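Local coordinates for protein ATP-dependent 6-phosphofructokinase isozyme 2 (Escherichia coli, PDB 3UMO) that phosphorylates fructose 6-phosphate with ATP to give fructose 1,6-bisphosphate, the first committing step of glycolysis, working as a magnesium-dependent homodimer of the PfkB (ribokinase-like) family, at residues Glu170-Ala175 / Glu182-Asn187; Lys189-Leu194 / Gln210-Ser215. One frame throughout, in Å; residues are numbered along the deposited sequence. Where two conformers were deposited one is given.

Contact 1 of 2, residues Glu170-Ala175 / Glu182-Asn187; sequences EALSAA and ELVKPN. With ATP (adenosine-5'-triphosphate), chain E; ATP (adenosine-5'-triphosphate), chain I.
Leu172 lays its CD1 methyl on CG2 of Val184 at 3.7 Å, the two side chains meeting at about a right angle. This is the helix-to-strand packing of a beta-alpha-beta unit of the ribokinase-like fold, in which helix 169-175 joins the neighbouring parallel strands 162-166 and 183-184. With CG anti to the backbone N (chi1 180°), the side chain is carried to the strand; CD1 meets Val184 while CD2 lies 4.5 Å from CB of Pro186. The contact itself is wholly apolar and buried, and Val165 and Leu194 also pack on Leu172.

Past the strand the chemistry turns polar. Lys185 points away from the helix, and its chain, bent at its far end, brings NZ within 2.9 Å of O2B of the chain E ATP; Ser224 OG binds the same NZ. Asn187 caps the next helix through OD1, which accepts from the backbone N of Glu190, and its ND2 makes a nearly straight bond (172°) to O1B of the chain E ATP at 3.0 Å. An alanine here, lacking the amide, would probably leave that backbone N without its side-chain cap and O1B without this donor. Toward the chain I ATP, ND2 makes a weak bond to O3G at 3.3 Å, and O1G of the same phosphate lies still closer to ND2, at 2.9 Å.

Contact 2 of 2, residues Lys189-Leu194 / Gln210-Ser215; sequences KELSAL and QEIVNS. With ATP (adenosine-5'-triphosphate), chain I.
Ile212 CD1 meets two leucine methyls of the neighbouring helix, CD2 of Leu194 at 3.6 Å and CD1 of Leu191 at 3.7 Å. These apolar touches carry the whole contact between helix 188-195 and helix 204-214 of the ribokinase-like fold, with no hydrogen bond across it. Leu194 comes to the isoleucine tip to tip, whereas Leu191 crosses it obliquely. The isoleucine reaches them because its CG1 branch stands anti to the carbonyl carbon (chi1 -63°) and then runs out extended (chi2 169°), which carries CD1 out to the two leucine methyls. Val221 and Val223 of the neighbouring strand pack on Ile212 and Leu191 respectively.

The polar bonds stay within a segment or go elsewhere in the chain. Ser215 OG donates to the carbonyl O of Ile212 at 2.9 Å, from above the carbonyl plane. Glu211 makes a salt bridge with Arg197, and Ser192 OG bonds to the carbonyl O of the same arginine.

One charged side chain at the start of the other helix holds the nucleotide: Lys189 stretches out in an extended chain to put NZ 3.2 Å from O2A of the chain I ATP, a weak bond to the allosteric nucleotide. Glu190, on the same helix, is probably a ligand of the catalytic magnesium. Greasy faces therefore join the two helices, while one of them offers its polar first turn to ligand.

How the contacts relate
Helix 188-195 ties the two contacts together: it follows the strand of contact 1 in the chain and supplies the first segment of contact 2. Their centres lie about 9 Å apart, and they touch where Ser173 OG comes to 3.5 Å from Leu194 CD1 and Pro186 CB to 3.7 Å from the backbone N of Leu191. Both are buried, but contact 1 sits deeper, about 11 Å from the chain's centre against about 18 Å, and the flanks of contact 2 are more exposed. One packs a helix on a strand of the parallel sheet, the other helix on helix. Contact 1 addresses both nucleotides, contact 2 only the inhibitory one.

Contact 1 of 2, residues Glu170-Ala175 / Glu182-Asn187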
ATOM      1  N   GLU A 170     -10.921  15.120 -23.875  1.00 33.20           N
ATOM      2  CA  GLU A 170     -11.631  15.997 -24.802  1.00 35.54           C
ATOM      3  C   GLU A 170     -10.687  16.972 -25.510  1.00 31.81           C
ATOM      4  O   GLU A 170     -10.954  17.404 -26.634  1.00 39.29           O
ATOM      5  CB  GLU A 170     -12.727  16.773 -24.064  1.00 41.54           C
ATOM      6  CG  GLU A 170     -13.721  15.904 -23.313  1.00 55.33           C
ATOM      7  CD  GLU A 170     -14.811  16.719 -22.641  1.00 71.78           C
ATOM      8  OE1 GLU A 170     -15.989  16.568 -23.028  1.00 79.86           O
ATOM      9  OE2 GLU A 170     -14.492  17.513 -21.729  1.00 75.68           O
ATOM     10  N   ALA A 171      -9.584  17.313 -24.848  1.00 34.85           N
ATOM     11  CA  ALA A 171      -8.582  18.198 -25.432  1.00 35.32           C
ATOM     12  C   ALA A 171      -7.939  17.585 -26.681  1.00 30.63           C
ATOM     13  O   ALA A 171      -7.715  18.277 -27.674  1.00 35.63           O
ATOM     14  CB  ALA A 171      -7.513  18.556 -24.399  1.00 32.88           C
ATOM     15  N   LEU A 172      -7.653  16.289 -26.634  1.00 31.06           N
ATOM     16  CA  LEU A 172      -7.048  15.609 -27.781  1.00 28.72           C
ATOM     17  C   LEU A 172      -8.018  15.575 -28.965  1.00 31.99           C
ATOM     18  O   LEU A 172      -7.640  15.849 -30.106  1.00 35.85           O
ATOM     19  CB  LEU A 172      -6.609  14.190 -27.400  1.00 31.87           C
ATOM     20  CG  LEU A 172      -5.960  13.347 -28.507  1.00 37.45           C
ATOM     21  CD1 LEU A 172      -4.688  14.010 -29.034  1.00 32.82           C
ATOM     22  CD2 LEU A 172      -5.654  11.943 -27.998  1.00 32.14           C
ATOM     23  N   SER A 173      -9.273  15.239 -28.690  1.00 28.66           N
ATOM     24  CA  SER A 173     -10.288  15.233 -29.736  1.00 33.63           C
ATOM     25  C   SER A 173     -10.465  16.630 -30.330  1.00 27.66           C
ATOM     26  O   SER A 173     -10.630  16.785 -31.538  1.00 35.05           O
ATOM     27  CB  SER A 173     -11.624  14.721 -29.192  1.00 36.77           C
ATOM     28  OG  SER A 173     -11.492  13.411 -28.668  1.00 43.77           O
ATOM     29  N   ALA A 174     -10.423  17.642 -29.470  1.00 36.32           N
ATOM     30  CA  ALA A 174     -10.622  19.022 -29.906  1.00 41.99           C
ATOM     31  C   ALA A 174      -9.441  19.491 -30.746  1.00 41.39           C
ATOM     32  O   ALA A 174      -9.599  20.272 -31.680  1.00 43.47           O
ATOM     33  CB  ALA A 174     -10.815  19.937 -28.705  1.00 37.84           C
ATOM     34  N   ALA A 175      -8.256  19.001 -30.403  1.00 39.08           N
ATOM     35  CA  ALA A 175      -7.035  19.387 -31.099  1.00 41.94           C
ATOM     36  C   ALA A 175      -6.991  18.778 -32.494  1.00 36.23           C
ATOM     37  O   ALA A 175      -6.332  19.303 -33.389  1.00 49.55           O
ATOM     38  CB  ALA A 175      -5.810  18.967 -30.290  1.00 39.65           C
ATOM     39  N   GLU A 182       0.172  17.438 -38.182  1.00 24.95           N
ATOM     40  CA  GLU A 182       1.375  16.794 -38.709  1.00 26.50           C
ATOM     41  C   GLU A 182       1.656  15.454 -38.035  1.00 23.44           C
ATOM     42  O   GLU A 182       2.036  14.481 -38.688  1.00 25.76           O
ATOM     43  CB  GLU A 182       2.590  17.712 -38.553  1.00 28.43           C
ATOM     44  CG  GLU A 182       2.558  18.944 -39.445  1.00 40.69           C
ATOM     45  CD  GLU A 182       2.981  18.654 -40.873  1.00 49.51           C
ATOM     46  OE1 GLU A 182       2.426  19.286 -41.798  1.00 52.78           O
ATOM     47  OE2 GLU A 182       3.878  17.806 -41.069  1.00 50.28           O
ATOM     48  N   LEU A 183       1.469  15.416 -36.722  1.00 22.74           N
ATOM     49  CA  LEU A 183       1.785  14.234 -35.939  1.00 26.21           C
ATOM     50  C   LEU A 183       1.024  14.258 -34.632  1.00 22.01           C
ATOM     51  O   LEU A 183       0.979  15.281 -33.953  1.00 22.64           O
ATOM     52  CB  LEU A 183       3.285  14.191 -35.632  1.00 19.07           C
ATOM     53  CG  LEU A 183       3.786  13.138 -34.642  1.00 25.40           C
ATOM     54  CD1 LEU A 183       3.616  11.740 -35.200  1.00 26.71           C
ATOM     55  CD2 LEU A 183       5.251  13.399 -34.279  1.00 30.29           C
ATOM     56  N   VAL A 184       0.432  13.126 -34.272  1.00 22.05           N
ATOM     57  CA  VAL A 184      -0.172  12.981 -32.952  1.00 17.50           C
ATOM     58  C   VAL A 184       0.407  11.724 -32.289  1.00 19.18           C
ATOM     59  O   VAL A 184       0.622  10.714 -32.963  1.00 20.66           O
ATOM     60  CB  VAL A 184      -1.725  12.924 -33.043  1.00 23.94           C
ATOM     61  CG1 VAL A 184      -2.185  11.718 -33.856  1.00 24.62           C
ATOM     62  CG2 VAL A 184      -2.356  12.928 -31.648  1.00 24.77           C
ATOM     63  N   LYS A 185       0.692  11.797 -30.989  1.00 18.35           N
ATOM     64  CA  LYS A 185       1.204  10.635 -30.256  1.00 16.75           C
ATOM     65  C   LYS A 185       0.296  10.225 -29.099  1.00 17.52           C
ATOM     66  O   LYS A 185       0.572  10.530 -27.934  1.00 19.67           O
ATOM     67  CB  LYS A 185       2.648  10.824 -29.731  1.00 19.63           C
ATOM     68  CG  LYS A 185       3.230   9.492 -29.169  1.00 16.45           C
ATOM     69  CD  LYS A 185       4.247   9.655 -28.041  1.00 16.59           C
ATOM     70  CE  LYS A 185       3.609  10.137 -26.729  1.00 17.14           C
ATOM     71  NZ  LYS A 185       2.503   9.254 -26.248  1.00 16.92           N
ATOM     72  N   PRO A 186      -0.801   9.530 -29.414  1.00 16.75           N
ATOM     73  CA  PRO A 186      -1.555   8.982 -28.291  1.00 15.90           C
ATOM     74  C   PRO A 186      -0.857   7.741 -27.748  1.00 19.61           C
ATOM     75  O   PRO A 186      -0.253   6.984 -28.515  1.00 15.70           O
ATOM     76  CB  PRO A 186      -2.881   8.569 -28.931  1.00 17.11           C
ATOM     77  CG  PRO A 186      -2.513   8.228 -30.361  1.00 18.38           C
ATOM     78  CD  PRO A 186      -1.382   9.175 -30.723  1.00 19.29           C
ATOM     79  N   ASN A 187      -0.935   7.521 -26.442  1.00 16.45           N
ATOM     80  CA  ASN A 187      -0.658   6.172 -25.943  1.00 15.53           C
ATOM     81  C   ASN A 187      -1.894   5.307 -26.159  1.00 17.51           C
ATOM     82  O   ASN A 187      -2.851   5.745 -26.807  1.00 17.80           O
ATOM     83  CB  ASN A 187      -0.181   6.143 -24.481  1.00 17.01           C
ATOM     84  CG  ASN A 187      -1.227   6.633 -23.494  1.00 16.37           C
ATOM     85  OD1 ASN A 187      -2.421   6.719 -23.797  1.00 17.70           O
ATOM     86  ND2 ASN A 187      -0.771   6.951 -22.284  1.00 15.93           N
TER
HETATM   87  PG  ATP E 313       4.017   9.295 -20.394  1.00 17.63           P
HETATM   88  O1G ATP E 313       3.356  10.524 -20.908  1.00 16.36           O
HETATM   89  O2G ATP E 313       5.375   9.767 -19.881  1.00 15.88           O
HETATM   90  O3G ATP E 313       3.244   8.608 -19.322  1.00 19.75           O
HETATM   91  PB  ATP E 313       3.219   7.797 -22.547  1.00 18.74           P
HETATM   92  O1B ATP E 313       2.152   6.954 -21.783  1.00 16.74           O
HETATM   93  O2B ATP E 313       2.625   8.937 -23.402  1.00 17.93           O
HETATM   94  O3B ATP E 313       4.360   8.335 -21.571  1.00 15.99           O
HETATM   95  PA  ATP E 313       4.632   5.457 -23.450  1.00 17.07           P
HETATM   96  O1A ATP E 313       4.335   4.852 -22.110  1.00 16.55           O
HETATM   97  O2A ATP E 313       4.194   4.579 -24.624  1.00 17.17           O
HETATM   98  O3A ATP E 313       3.987   6.864 -23.579  1.00 14.62           O
HETATM   99  O5' ATP E 313       6.212   5.755 -23.500  1.00 18.61           O
HETATM  100  C5' ATP E 313       6.791   6.156 -24.695  1.00 20.38           C
HETATM  101  C4' ATP E 313       7.961   5.411 -25.154  1.00 17.33           C
HETATM  102  O4' ATP E 313       8.857   5.249 -24.033  1.00 15.49           O
HETATM  103  C3' ATP E 313       7.636   4.028 -25.538  1.00 19.31           C
HETATM  104  O3' ATP E 313       7.192   3.951 -26.839  1.00 17.19           O
HETATM  105  C2' ATP E 313       8.909   3.321 -25.313  1.00 20.59           C
HETATM  106  O2' ATP E 313       9.803   3.633 -26.302  1.00 19.73           O
HETATM  107  C1' ATP E 313       9.381   3.941 -24.055  1.00 15.43           C
HETATM  108  N9  ATP E 313       8.927   3.196 -22.882  1.00 16.36           N
HETATM  109  C8  ATP E 313       7.868   3.498 -22.108  1.00 19.83           C
HETATM  110  N7  ATP E 313       7.791   2.558 -21.133  1.00 17.30           N
HETATM  111  C5  ATP E 313       8.794   1.671 -21.294  1.00 18.10           C
HETATM  112  C6  ATP E 313       9.199   0.528 -20.597  1.00 21.70           C
HETATM  113  N6  ATP E 313       8.452   0.050 -19.386  1.00 19.59           N
HETATM  114  N1  ATP E 313      10.276  -0.144 -21.039  1.00 16.90           N
HETATM  115  C2  ATP E 313      10.958   0.263 -22.123  1.00 17.83           C
HETATM  116  N3  ATP E 313      10.594   1.354 -22.804  1.00 17.78           N
HETATM  117  C4  ATP E 313       9.527   2.073 -22.414  1.00 17.97           C
HETATM  118  PG  ATP I 312      -0.998   8.159 -18.856  0.58 19.71           P
HETATM  119  O1G ATP I 312       0.144   8.026 -19.808  0.58 14.18           O
HETATM  120  O2G ATP I 312      -1.287   9.654 -18.710  0.58 21.02           O
HETATM  121  O3G ATP I 312      -2.219   7.439 -19.376  0.58 18.56           O
HETATM  122  PB  ATP I 312       0.404   6.618 -16.933  0.58 22.09           P
HETATM  123  O1B ATP I 312       0.400   6.729 -15.348  0.58 23.53           O
HETATM  124  O2B ATP I 312       1.832   6.790 -17.467  0.58 22.10           O
HETATM  125  O3B ATP I 312      -0.603   7.749 -17.423  0.58 24.41           O
HETATM  126  PA  ATP I 312      -1.084   4.309 -16.571  0.58 37.44           P
HETATM  127  O1A ATP I 312      -2.034   5.138 -15.729  0.58 35.13           O
HETATM  128  O2A ATP I 312      -1.863   3.381 -17.515  0.58 34.82           O
HETATM  129  O3A ATP I 312      -0.168   5.225 -17.376  0.58 28.13           O
HETATM  130  O5' ATP I 312      -0.199   3.408 -15.572  0.58 41.80           O
HETATM  131  C5' ATP I 312       1.171   3.320 -15.696  0.58 34.84           C
HETATM  132  C4' ATP I 312       1.835   2.546 -14.659  0.58 36.89           C
HETATM  133  O4' ATP I 312       1.145   2.808 -13.419  0.58 37.08           O
HETATM  134  C3' ATP I 312       1.642   1.115 -14.907  0.58 39.84           C
HETATM  135  O3' ATP I 312       2.707   0.598 -15.607  0.58 43.06           O
HETATM  136  C2' ATP I 312       1.547   0.525 -13.571  0.58 43.93           C
HETATM  137  O2' ATP I 312       2.808   0.259 -13.123  0.58 52.26           O
HETATM  138  C1' ATP I 312       0.941   1.591 -12.743  0.58 38.57           C
HETATM  139  N9  ATP I 312      -0.484   1.382 -12.511  0.58 33.92           N
HETATM  140  C8  ATP I 312      -1.478   1.878 -13.269  0.58 34.05           C
HETATM  141  N7  ATP I 312      -2.656   1.475 -12.736  0.58 33.23           N
HETATM  142  C5  ATP I 312      -2.408   0.728 -11.641  0.58 30.38           C
HETATM  143  C6  ATP I 312      -3.220   0.067 -10.710  0.58 34.53           C
HETATM  144  N6  ATP I 312      -4.719   0.104 -10.829  0.58 38.43           N
HETATM  145  N1  ATP I 312      -2.632  -0.608  -9.703  0.58 36.07           N
HETATM  146  C2  ATP I 312      -1.291  -0.649  -9.586  0.58 36.92           C
HETATM  147  N3  ATP I 312      -0.492  -0.022 -10.460  0.58 30.99           N
HETATM  148  C4  ATP I 312      -1.013   0.664 -11.489  0.58 28.08           C

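Contact 2 of 2, residues Lys189-Leu194 / Gln210-Ser215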
ATOM      1  N   LYS A 189      -4.243   4.126 -24.070  1.00 19.43           N
ATOM      2  CA  LYS A 189      -5.444   4.605 -23.403  1.00 24.29           C
ATOM      3  C   LYS A 189      -5.989   5.843 -24.109  1.00 23.43           C
ATOM      4  O   LYS A 189      -7.196   5.971 -24.311  1.00 21.38           O
ATOM      5  CB  LYS A 189      -5.170   4.897 -21.926  1.00 25.96           C
ATOM      6  CG  LYS A 189      -5.161   3.651 -21.055  1.00 44.17           C
ATOM      7  CD  LYS A 189      -5.213   3.994 -19.575  1.00 56.80           C
ATOM      8  CE  LYS A 189      -4.952   2.758 -18.728  1.00 63.44           C
ATOM      9  NZ  LYS A 189      -5.011   3.059 -17.272  1.00 66.51           N
ATOM     10  N   GLU A 190      -5.088   6.740 -24.488  1.00 18.08           N
ATOM     11  CA  GLU A 190      -5.470   7.959 -25.201  1.00 23.82           C
ATOM     12  C   GLU A 190      -6.072   7.658 -26.582  1.00 25.21           C
ATOM     13  O   GLU A 190      -7.009   8.336 -27.009  1.00 20.85           O
ATOM     14  CB  GLU A 190      -4.277   8.924 -25.287  1.00 22.23           C
ATOM     15  CG  GLU A 190      -3.919   9.567 -23.932  1.00 23.06           C
ATOM     16  CD  GLU A 190      -2.459   9.979 -23.817  1.00 21.34           C
ATOM     17  OE1 GLU A 190      -1.707   9.825 -24.804  1.00 17.93           O
ATOM     18  OE2 GLU A 190      -2.059  10.456 -22.727  1.00 20.86           O
ATOM     19  N   LEU A 191      -5.544   6.646 -27.273  1.00 19.71           N
ATOM     20  CA  LEU A 191      -6.102   6.247 -28.569  1.00 24.98           C
ATOM     21  C   LEU A 191      -7.510   5.686 -28.395  1.00 22.54           C
ATOM     22  O   LEU A 191      -8.435   6.032 -29.142  1.00 21.53           O
ATOM     23  CB  LEU A 191      -5.210   5.209 -29.259  1.00 20.88           C
ATOM     24  CG  LEU A 191      -5.741   4.664 -30.590  1.00 20.32           C
ATOM     25  CD1 LEU A 191      -5.840   5.761 -31.659  1.00 22.14           C
ATOM     26  CD2 LEU A 191      -4.876   3.508 -31.068  1.00 20.40           C
ATOM     27  N   SER A 192      -7.675   4.826 -27.395  1.00 21.50           N
ATOM     28  CA  SER A 192      -8.982   4.242 -27.105  1.00 21.67           C
ATOM     29  C   SER A 192     -10.026   5.319 -26.836  1.00 29.95           C
ATOM     30  O   SER A 192     -11.150   5.242 -27.334  1.00 24.03           O
ATOM     31  CB  SER A 192      -8.895   3.297 -25.908  1.00 25.60           C
ATOM     32  OG  SER A 192     -10.184   2.821 -25.564  1.00 34.66           O
ATOM     33  N   ALA A 193      -9.659   6.331 -26.056  1.00 25.88           N
ATOM     34  CA  ALA A 193     -10.616   7.389 -25.724  1.00 29.17           C
ATOM     35  C   ALA A 193     -10.935   8.232 -26.951  1.00 32.77           C
ATOM     36  O   ALA A 193     -12.080   8.649 -27.156  1.00 34.14           O
ATOM     37  CB  ALA A 193     -10.087   8.260 -24.599  1.00 30.42           C
ATOM     38  N   LEU A 194      -9.915   8.466 -27.768  1.00 26.49           N
ATOM     39  CA  LEU A 194     -10.055   9.252 -28.988  1.00 27.55           C
ATOM     40  C   LEU A 194     -11.035   8.633 -29.989  1.00 30.93           C
ATOM     41  O   LEU A 194     -11.938   9.318 -30.479  1.00 29.79           O
ATOM     42  CB  LEU A 194      -8.688   9.461 -29.638  1.00 23.17           C
ATOM     43  CG  LEU A 194      -8.687  10.251 -30.944  1.00 33.19           C
ATOM     44  CD1 LEU A 194      -9.348  11.611 -30.751  1.00 37.98           C
ATOM     45  CD2 LEU A 194      -7.268  10.415 -31.444  1.00 37.87           C
ATOM     46  N   GLN A 210      -4.898   3.893 -38.339  1.00 27.81           N
ATOM     47  CA  GLN A 210      -5.108   4.092 -39.767  0.53 31.37           C
ATOM     48  C   GLN A 210      -6.378   4.897 -40.028  1.00 32.11           C
ATOM     49  O   GLN A 210      -6.424   5.685 -40.970  1.00 33.55           O
ATOM     50  CB  GLN A 210      -5.154   2.759 -40.515  0.53 34.65           C
ATOM     51  CG  GLN A 210      -4.950   2.897 -42.020  0.53 34.42           C
ATOM     52  CD  GLN A 210      -3.549   3.369 -42.379  0.53 37.00           C
ATOM     53  OE1 GLN A 210      -2.560   2.707 -42.064  0.53 41.41           O
ATOM     54  NE2 GLN A 210      -3.460   4.522 -43.035  0.53 28.43           N
ATOM     55  N   GLU A 211      -7.386   4.710 -39.181  1.00 29.20           N
ATOM     56  CA  GLU A 211      -8.663   5.414 -39.294  1.00 31.52           C
ATOM     57  C   GLU A 211      -8.453   6.925 -39.179  1.00 32.41           C
ATOM     58  O   GLU A 211      -9.052   7.712 -39.922  1.00 37.37           O
ATOM     59  CB  GLU A 211      -9.597   4.923 -38.185  1.00 38.76           C
ATOM     60  CG  GLU A 211     -11.053   5.320 -38.310  1.00 59.07           C
ATOM     61  CD  GLU A 211     -11.866   4.911 -37.088  1.00 70.07           C
ATOM     62  OE1 GLU A 211     -11.647   3.796 -36.563  1.00 65.57           O
ATOM     63  OE2 GLU A 211     -12.716   5.715 -36.647  1.00 76.71           O
ATOM     64  N   ILE A 212      -7.592   7.321 -38.248  1.00 31.61           N
ATOM     65  CA  ILE A 212      -7.279   8.734 -38.032  1.00 32.01           C
ATOM     66  C   ILE A 212      -6.523   9.334 -39.221  1.00 28.52           C
ATOM     67  O   ILE A 212      -6.777  10.472 -39.621  1.00 33.22           O
ATOM     68  CB  ILE A 212      -6.462   8.919 -36.741  1.00 27.96           C
ATOM     69  CG1 ILE A 212      -7.290   8.476 -35.533  1.00 27.18           C
ATOM     70  CG2 ILE A 212      -6.016  10.367 -36.580  1.00 28.13           C
ATOM     71  CD1 ILE A 212      -6.482   8.366 -34.256  1.00 34.12           C
ATOM     72  N   VAL A 213      -5.591   8.569 -39.779  1.00 27.67           N
ATOM     73  CA  VAL A 213      -4.847   9.028 -40.944  1.00 27.54           C
ATOM     74  C   VAL A 213      -5.783   9.126 -42.146  1.00 33.81           C
ATOM     75  O   VAL A 213      -5.839  10.161 -42.810  1.00 34.87           O
ATOM     76  CB  VAL A 213      -3.660   8.104 -41.267  1.00 29.50           C
ATOM     77  CG1 VAL A 213      -2.977   8.535 -42.560  1.00 32.05           C
ATOM     78  CG2 VAL A 213      -2.670   8.105 -40.109  1.00 27.90           C
ATOM     79  N   ASN A 214      -6.530   8.055 -42.400  1.00 35.54           N
ATOM     80  CA  ASN A 214      -7.483   8.023 -43.508  1.00 42.61           C
ATOM     81  C   ASN A 214      -8.530   9.138 -43.460  1.00 45.27           C
ATOM     82  O   ASN A 214      -8.937   9.661 -44.503  1.00 41.51           O
ATOM     83  CB  ASN A 214      -8.172   6.656 -43.593  1.00 41.67           C
ATOM     84  CG  ASN A 214      -7.231   5.551 -44.042  1.00 47.15           C
ATOM     85  OD1 ASN A 214      -6.138   5.815 -44.549  1.00 44.84           O
ATOM     86  ND2 ASN A 214      -7.658   4.302 -43.867  1.00 45.46           N
ATOM     87  N   SER A 215      -8.958   9.508 -42.256  1.00 38.68           N
ATOM     88  CA  SER A 215      -9.982  10.539 -42.101  1.00 44.84           C
ATOM     89  C   SER A 215      -9.433  11.943 -42.362  1.00 46.59           C
ATOM     90  O   SER A 215     -10.199  12.901 -42.501  1.00 43.12           O
ATOM     91  CB  SER A 215     -10.609  10.477 -40.709  1.00 44.83           C
ATOM     92  OG  SER A 215      -9.680  10.872 -39.715  1.00 43.23           O
TER
HETATM   93  PG  ATP I 312      -0.998   8.159 -18.856  0.58 19.71           P
HETATM   94  O1G ATP I 312       0.144   8.026 -19.808  0.58 14.18           O
HETATM   95  O2G ATP I 312      -1.287   9.654 -18.710  0.58 21.02           O
HETATM   96  O3G ATP I 312      -2.219   7.439 -19.376  0.58 18.56           O
HETATM   97  PB  ATP I 312       0.404   6.618 -16.933  0.58 22.09           P
HETATM   98  O1B ATP I 312       0.400   6.729 -15.348  0.58 23.53           O
HETATM   99  O2B ATP I 312       1.832   6.790 -17.467  0.58 22.10           O
HETATM  100  O3B ATP I 312      -0.603   7.749 -17.423  0.58 24.41           O
HETATM  101  PA  ATP I 312      -1.084   4.309 -16.571  0.58 37.44           P
HETATM  102  O1A ATP I 312      -2.034   5.138 -15.729  0.58 35.13           O
HETATM  103  O2A ATP I 312      -1.863   3.381 -17.515  0.58 34.82           O
HETATM  104  O3A ATP I 312      -0.168   5.225 -17.376  0.58 28.13           O
HETATM  105  O5' ATP I 312      -0.199   3.408 -15.572  0.58 41.80           O
HETATM  106  C5' ATP I 312       1.171   3.320 -15.696  0.58 34.84           C
HETATM  107  C4' ATP I 312       1.835   2.546 -14.659  0.58 36.89           C
HETATM  108  O4' ATP I 312       1.145   2.808 -13.419  0.58 37.08           O
HETATM  109  C3' ATP I 312       1.642   1.115 -14.907  0.58 39.84           C
HETATM  110  O3' ATP I 312       2.707   0.598 -15.607  0.58 43.06           O
HETATM  111  C2' ATP I 312       1.547   0.525 -13.571  0.58 43.93           C
HETATM  112  O2' ATP I 312       2.808   0.259 -13.123  0.58 52.26           O
HETATM  113  C1' ATP I 312       0.941   1.591 -12.743  0.58 38.57           C
HETATM  114  N9  ATP I 312      -0.484   1.382 -12.511  0.58 33.92           N
HETATM  115  C8  ATP I 312      -1.478   1.878 -13.269  0.58 34.05           C
HETATM  116  N7  ATP I 312      -2.656   1.475 -12.736  0.58 33.23           N
HETATM  117  C5  ATP I 312      -2.408   0.728 -11.641  0.58 30.38           C
HETATM  118  C6  ATP I 312      -3.220   0.067 -10.710  0.58 34.53           C
HETATM  119  N6  ATP I 312      -4.719   0.104 -10.829  0.58 38.43           N
HETATM  120  N1  ATP I 312      -2.632  -0.608  -9.703  0.58 36.07           N
HETATM  121  C2  ATP I 312      -1.291  -0.649  -9.586  0.58 36.92           C
HETATM  122  N3  ATP I 312      -0.492  -0.022 -10.460  0.58 30.99           N
HETATM  123  C4  ATP I 312      -1.013   0.664 -11.489  0.58 28.08           C